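Local coordinates for protein FAD dependent oxidoreductase (Chelativorans sp. BNC1, PDB 6PXS) that is an FAD-binding flavoprotein of the DadA oxidoreductase family that probably oxidises iminodiacetate, at residues I227-L232 with H299-V304; A236-P241 with A253-R258. All coordinates share one frame; numbering follows the deposited sequence.

Contact 1: I227-L232 with H299-V304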
loop_
_atom_site.group_PDB
_atom_site.type_symbol
_atom_site.label_atom_id
_atom_site.label_comp_id
_atom_site.label_asym_id
_atom_site.label_seq_id
_atom_site.Cartn_x
_atom_site.Cartn_y
_atom_site.Cartn_z
ATOM N N ILE A 227 -7.357 -7.844 12.153
ATOM C CA ILE A 227 -6.498 -7.528 13.288
ATOM C C ILE A 227 -5.845 -6.177 13.031
ATOM O O ILE A 227 -5.356 -5.920 11.926
ATOM C CB ILE A 227 -5.439 -8.624 13.513
ATOM C CG1 ILE A 227 -4.616 -8.336 14.769
ATOM C CG2 ILE A 227 -4.532 -8.753 12.298
ATOM C CD1 ILE A 227 -3.759 -9.508 15.208
ATOM N N ILE A 228 -5.839 -5.317 14.049
ATOM C CA ILE A 228 -5.375 -3.940 13.917
ATOM C C ILE A 228 -3.984 -3.811 14.518
ATOM O O ILE A 228 -3.688 -4.396 15.567
ATOM C CB ILE A 228 -6.358 -2.961 14.590
ATOM C CG1 ILE A 228 -7.687 -2.949 13.832
ATOM C CG2 ILE A 228 -5.752 -1.563 14.653
ATOM C CD1 ILE A 228 -8.763 -2.124 14.490
ATOM N N HIS A 229 -3.133 -3.030 13.858
ATOM C CA HIS A 229 -1.780 -2.747 14.322
ATOM C C HIS A 229 -1.663 -1.257 14.602
ATOM O O HIS A 229 -1.928 -0.435 13.720
ATOM C CB HIS A 229 -0.743 -3.186 13.286
ATOM C CG HIS A 229 -0.612 -4.671 13.158
ATOM N ND1 HIS A 229 0.579 -5.333 13.365
ATOM C CD2 HIS A 229 -1.524 -5.624 12.853
ATOM C CE1 HIS A 229 0.396 -6.630 13.190
ATOM N NE2 HIS A 229 -0.871 -6.833 12.879
ATOM N N LEU A 230 -1.267 -0.916 15.825
ATOM C CA LEU A 230 -1.135 0.466 16.261
ATOM C C LEU A 230 0.332 0.820 16.454
ATOM O O LEU A 230 1.201 -0.051 16.533
ATOM C CB LEU A 230 -1.898 0.703 17.566
ATOM C CG LEU A 230 -3.366 0.278 17.568
ATOM C CD1 LEU A 230 -3.975 0.532 18.933
ATOM C CD2 LEU A 230 -4.150 1.005 16.493
ATOM N N HIS A 231 0.597 2.122 16.540
ATOM C CA HIS A 231 1.948 2.636 16.707
ATOM C C HIS A 231 1.926 3.762 17.728
ATOM O O HIS A 231 1.146 4.708 17.594
ATOM C CB HIS A 231 2.512 3.132 15.370
ATOM C CG HIS A 231 3.896 3.692 15.464
ATOM N ND1 HIS A 231 4.982 2.936 15.849
ATOM C CD2 HIS A 231 4.373 4.935 15.215
ATOM C CE1 HIS A 231 6.067 3.689 15.835
ATOM N NE2 HIS A 231 5.725 4.906 15.456
ATOM N N LEU A 232 2.781 3.653 18.748
ATOM C CA LEU A 232 2.892 4.648 19.814
ATOM C C LEU A 232 4.202 5.409 19.643
ATOM O O LEU A 232 5.210 5.062 20.274
ATOM C CB LEU A 232 2.831 3.980 21.190
ATOM C CG LEU A 232 1.469 3.498 21.697
ATOM C CD1 LEU A 232 0.507 4.669 21.842
ATOM C CD2 LEU A 232 0.888 2.428 20.784
ATOM N N HIS A 299 -2.834 4.406 13.669
ATOM C CA HIS A 299 -3.307 3.173 13.049
ATOM C C HIS A 299 -2.525 2.988 11.754
ATOM O O HIS A 299 -2.748 3.711 10.778
ATOM C CB HIS A 299 -4.811 3.238 12.793
ATOM C CG HIS A 299 -5.384 1.981 12.220
ATOM N ND1 HIS A 299 -6.723 1.843 11.929
ATOM C CD2 HIS A 299 -4.804 0.804 11.885
ATOM C CE1 HIS A 299 -6.944 0.637 11.437
ATOM N NE2 HIS A 299 -5.796 -0.013 11.400
ATOM N N ILE A 300 -1.607 2.024 11.748
ATOM C CA ILE A 300 -0.702 1.856 10.617
ATOM C C ILE A 300 -1.268 0.891 9.582
ATOM O O ILE A 300 -1.113 1.110 8.378
ATOM C CB ILE A 300 0.695 1.408 11.105
ATOM C CG1 ILE A 300 0.603 0.181 12.016
ATOM C CG2 ILE A 300 1.388 2.548 11.836
ATOM C CD1 ILE A 300 1.955 -0.339 12.469
ATOM N N GLU A 301 -1.932 -0.181 10.011
ATOM C CA GLU A 301 -2.506 -1.129 9.065
ATOM C C GLU A 301 -3.531 -1.997 9.777
ATOM O O GLU A 301 -3.647 -1.985 11.006
ATOM C CB GLU A 301 -1.426 -2.001 8.414
ATOM C CG GLU A 301 -0.588 -2.813 9.394
ATOM C CD GLU A 301 0.167 -3.946 8.719
ATOM O OE1 GLU A 301 -0.278 -4.400 7.643
ATOM O OE2 GLU A 301 1.207 -4.381 9.262
ATOM N N THR A 302 -4.280 -2.755 8.976
ATOM C CA THR A 302 -5.241 -3.735 9.474
ATOM C C THR A 302 -5.128 -4.971 8.592
ATOM O O THR A 302 -5.484 -4.924 7.411
ATOM C CB THR A 302 -6.665 -3.183 9.456
ATOM O OG1 THR A 302 -6.756 -2.065 10.348
ATOM C CG2 THR A 302 -7.664 -4.253 9.879
ATOM N N ARG A 303 -4.641 -6.068 9.160
ATOM C CA ARG A 303 -4.415 -7.286 8.399
ATOM C C ARG A 303 -5.666 -8.157 8.391
ATOM O O ARG A 303 -6.555 -8.026 9.236
ATOM C CB ARG A 303 -3.236 -8.068 8.974
ATOM C CG ARG A 303 -1.945 -7.275 9.011
ATOM C CD ARG A 303 -0.794 -8.111 9.527
ATOM N NE ARG A 303 0.407 -7.308 9.730
ATOM C CZ ARG A 303 1.529 -7.767 10.272
ATOM N NH1 ARG A 303 1.610 -9.029 10.669
ATOM N NH2 ARG A 303 2.571 -6.960 10.423
ATOM N N VAL A 304 -5.726 -9.053 7.409
ATOM C CA VAL A 304 -6.828 -9.991 7.261
ATOM C C VAL A 304 -6.255 -11.391 7.109
ATOM O O VAL A 304 -5.272 -11.597 6.385
ATOM C CB VAL A 304 -7.726 -9.643 6.057
ATOM C CG1 VAL A 304 -8.792 -10.716 5.863
ATOM C CG2 VAL A 304 -8.362 -8.275 6.248
#
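Arg-303 and His-229 cross at about a right angle, the CE1 corner of the imidazole sitting over the centre of the guanidinium, and this pair carries much of the side-chain contact between strands 227-231 and 299-304. His-229 CE1 is 3.3 Å from Arg-303 CZ, and the two planes are 22° apart. The same cation forms a salt bridge along its own strand: NE and NH2 of Arg-303, both 3.1 Å from Glu-301 OE2, grip that one oxygen side-on from the same face of the carboxylate. An alanine in place of Arg-303 would probably leave the Glu-301 carboxylate without its cation and CE1 of His-229 without its guanidinium neighbour.

Backbone hydrogen bonds set these side chains next to each other. Ile-227 and Arg-303 form an antiparallel hydrogen-bonded pair, and His-229 N binds Glu-301 O at 3.1 Å. Here the ladder contains a beta bulge: Ile-300 N reaches His-229 O, so two residues, Ile-300 and Glu-301, face the single His-229 before Leu-230 pairs with His-299. The bulge lies in an antiparallel sheet where strand 298-310 is outermost within the chain, and His-299 makes backbone hydrogen bonds to a second subunit.

Apolar contacts fall on both faces of the ladder. On the face of Ile-228 and Thr-302, Ile-228 CG2 lies over the His-299 ring in a CH-pi contact, 3.9 Å from its centroid; chi1 of -177° sets His-299 CG anti to the backbone N, and the two side chains cross at about a right angle. Helix 277-290 covers Ile-228. At the bulge, Ile-300 CG2 meets His-231 CB at 3.8 Å. On the face of His-229, Ile-227 CG2 packs 3.6 Å from Arg-303 CB, while the Ile-227 side chain also approaches Ala-42 and the bound FAD.

Contact 2: A236-P241 with A253-R258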
loop_
_atom_site.group_PDB
_atom_site.type_symbol
_atom_site.label_atom_id
_atom_site.label_comp_id
_atom_site.label_asym_id
_atom_site.label_seq_id
_atom_site.Cartn_x
_atom_site.Cartn_y
_atom_site.Cartn_z
ATOM N N ALA A 236 8.514 3.151 24.652
ATOM C CA ALA A 236 9.205 1.883 24.862
ATOM C C ALA A 236 8.189 0.828 25.285
ATOM O O ALA A 236 7.608 0.913 26.372
ATOM C CB ALA A 236 10.303 2.045 25.909
ATOM N N THR A 237 7.978 -0.173 24.426
ATOM C CA THR A 237 7.001 -1.226 24.669
ATOM C C THR A 237 7.625 -2.609 24.802
ATOM O O THR A 237 6.888 -3.590 24.961
ATOM C CB THR A 237 5.962 -1.252 23.538
ATOM O OG1 THR A 237 6.621 -1.449 22.280
ATOM C CG2 THR A 237 5.185 0.053 23.496
ATOM N N SER A 238 8.954 -2.719 24.750
ATOM C CA SER A 238 9.603 -4.024 24.792
ATOM C C SER A 238 9.246 -4.819 26.040
ATOM O O SER A 238 9.353 -6.051 26.027
ATOM C CB SER A 238 11.120 -3.851 24.713
ATOM O OG SER A 238 11.596 -3.050 25.781
ATOM N N GLY A 239 8.834 -4.151 27.114
ATOM C CA GLY A 239 8.509 -4.806 28.363
ATOM C C GLY A 239 7.033 -4.914 28.664
ATOM O O GLY A 239 6.672 -5.360 29.762
ATOM N N TRP A 240 6.166 -4.527 27.743
ATOM C CA TRP A 240 4.740 -4.571 28.022
ATOM C C TRP A 240 4.222 -6.004 27.909
ATOM O O TRP A 240 4.613 -6.735 26.995
ATOM C CB TRP A 240 3.977 -3.669 27.059
ATOM C CG TRP A 240 4.204 -2.213 27.301
ATOM C CD1 TRP A 240 5.153 -1.651 28.106
ATOM C CD2 TRP A 240 3.459 -1.127 26.741
ATOM N NE1 TRP A 240 5.046 -0.282 28.077
ATOM C CE2 TRP A 240 4.012 0.065 27.247
ATOM C CE3 TRP A 240 2.376 -1.049 25.861
ATOM C CZ2 TRP A 240 3.522 1.322 26.901
ATOM C CZ3 TRP A 240 1.890 0.198 25.518
ATOM C CH2 TRP A 240 2.462 1.367 26.037
ATOM N N PRO A 241 3.344 -6.429 28.811
ATOM C CA PRO A 241 2.843 -7.805 28.782
ATOM C C PRO A 241 1.709 -7.963 27.776
ATOM O O PRO A 241 1.308 -7.025 27.089
ATOM C CB PRO A 241 2.353 -8.018 30.215
ATOM C CG PRO A 241 1.878 -6.672 30.627
ATOM C CD PRO A 241 2.811 -5.684 29.967
ATOM N N ALA A 253 1.973 -6.126 22.585
ATOM C CA ALA A 253 2.913 -5.102 22.155
ATOM C C ALA A 253 4.196 -5.743 21.651
ATOM O O ALA A 253 4.595 -6.818 22.110
ATOM C CB ALA A 253 3.244 -4.133 23.294
ATOM N N PHE A 254 4.839 -5.069 20.702
ATOM C CA PHE A 254 6.130 -5.477 20.171
ATOM C C PHE A 254 7.155 -4.373 20.408
ATOM O O PHE A 254 6.825 -3.269 20.850
ATOM C CB PHE A 254 6.029 -5.818 18.679
ATOM C CG PHE A 254 5.230 -7.059 18.397
ATOM C CD1 PHE A 254 5.729 -8.308 18.725
ATOM C CD2 PHE A 254 3.982 -6.978 17.802
ATOM C CE1 PHE A 254 4.997 -9.455 18.468
ATOM C CE2 PHE A 254 3.245 -8.121 17.541
ATOM C CZ PHE A 254 3.755 -9.359 17.874
ATOM N N ASP A 255 8.416 -4.686 20.097
ATOM C CA ASP A 255 9.519 -3.817 20.502
ATOM C C ASP A 255 9.442 -2.447 19.836
ATOM O O ASP A 255 9.741 -1.427 20.469
ATOM C CB ASP A 255 10.858 -4.484 20.181
ATOM C CG ASP A 255 11.225 -5.575 21.173
ATOM O OD1 ASP A 255 10.795 -5.496 22.341
ATOM O OD2 ASP A 255 11.955 -6.509 20.784
ATOM N N ASP A 256 9.053 -2.395 18.563
ATOM C CA ASP A 256 9.100 -1.137 17.826
ATOM C C ASP A 256 7.852 -0.299 18.076
ATOM O O ASP A 256 7.175 0.115 17.129
ATOM C CB ASP A 256 9.272 -1.398 16.327
ATOM C CG ASP A 256 9.543 -0.127 15.538
ATOM O OD1 ASP A 256 9.507 0.969 16.137
ATOM O OD2 ASP A 256 9.794 -0.223 14.320
ATOM N N SER A 257 7.543 -0.038 19.346
ATOM C CA SER A 257 6.455 0.866 19.717
ATOM C C SER A 257 5.148 0.480 19.030
ATOM O O SER A 257 4.330 1.337 18.686
ATOM C CB SER A 257 6.820 2.318 19.392
ATOM O OG SER A 257 8.049 2.689 19.993
ATOM N N ARG A 258 4.940 -0.818 18.833
ATOM C CA ARG A 258 3.789 -1.333 18.106
ATOM C C ARG A 258 2.872 -2.091 19.056
ATOM O O ARG A 258 3.337 -2.868 19.894
ATOM C CB ARG A 258 4.238 -2.249 16.964
ATOM C CG ARG A 258 3.137 -2.603 15.980
ATOM C CD ARG A 258 3.695 -3.312 14.754
ATOM N NE ARG A 258 4.308 -4.594 15.092
ATOM C CZ ARG A 258 4.855 -5.421 14.205
ATOM N NH1 ARG A 258 4.871 -5.106 12.916
ATOM N NH2 ARG A 258 5.387 -6.567 14.609
HETATM O O HOH W 1 10.447 -0.724 22.861
#
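Ala-253 sets its methyl group against Trp-240 and Thr-237 at the close-packed part of this contact. Its CB lies 3.9 Å from Trp-240 CB and 4.0 Å from Thr-237 CB, and it approaches the indole obliquely at CE3. Thr-237 CG2 lies over one face of that indole, toward its rim, and the ring also meets Phe-132. The threonine hydroxyl is directed at Phe-254: OG1 sits between the backbone N and the carbonyl carbon (chi1 58°) and donates a hydrogen bond to Phe-254 O, though the modelled length is doubtful.

Two turns meet here. Thr-237 to Trp-240 is a type I beta turn, closed by Trp-240 N to Thr-237 O at 3.0 Å, and it leans on the hairpin end joining strands 251-254 and 258-261, where Phe-254 N binds Arg-258 O.

Between the backbones of Thr-237 and Asp-255 the link is looser and indirect: a water accepts from Thr-237 N at 3.0 Å and donates to Asp-255 O. Ser-238 CB also approaches Asp-255 OD1. Beyond, the hairpin tip faces a third subunit, whose Arg-153 and Arg-161 form salt bridges with Asp-256, while Ser-257 OG bonds to Val-235 O of its own chain.

From the N terminus, the chain passes through four strands of the six-stranded mixed sheet, with 316-317 and 326-330 still to come, before strand 220-231 supplies the first half of contact 1. The loop that follows holds 236-241, and after strand 242-244, which belongs to a separate mixed sheet, the chain returns as strand 251-254 to close contact 2 over a short loop. Strand 258-261 and helix 277-290 then lead to strand 298-310, which closes contact 1 over a much longer loop. Contact 2 is therefore nested inside contact 1, without crossing it. The two touch where Leu-232 N probably hydrogen-bonds to Ser-257 O, at 2.8 Å, and both reach the same antiparallel sheet.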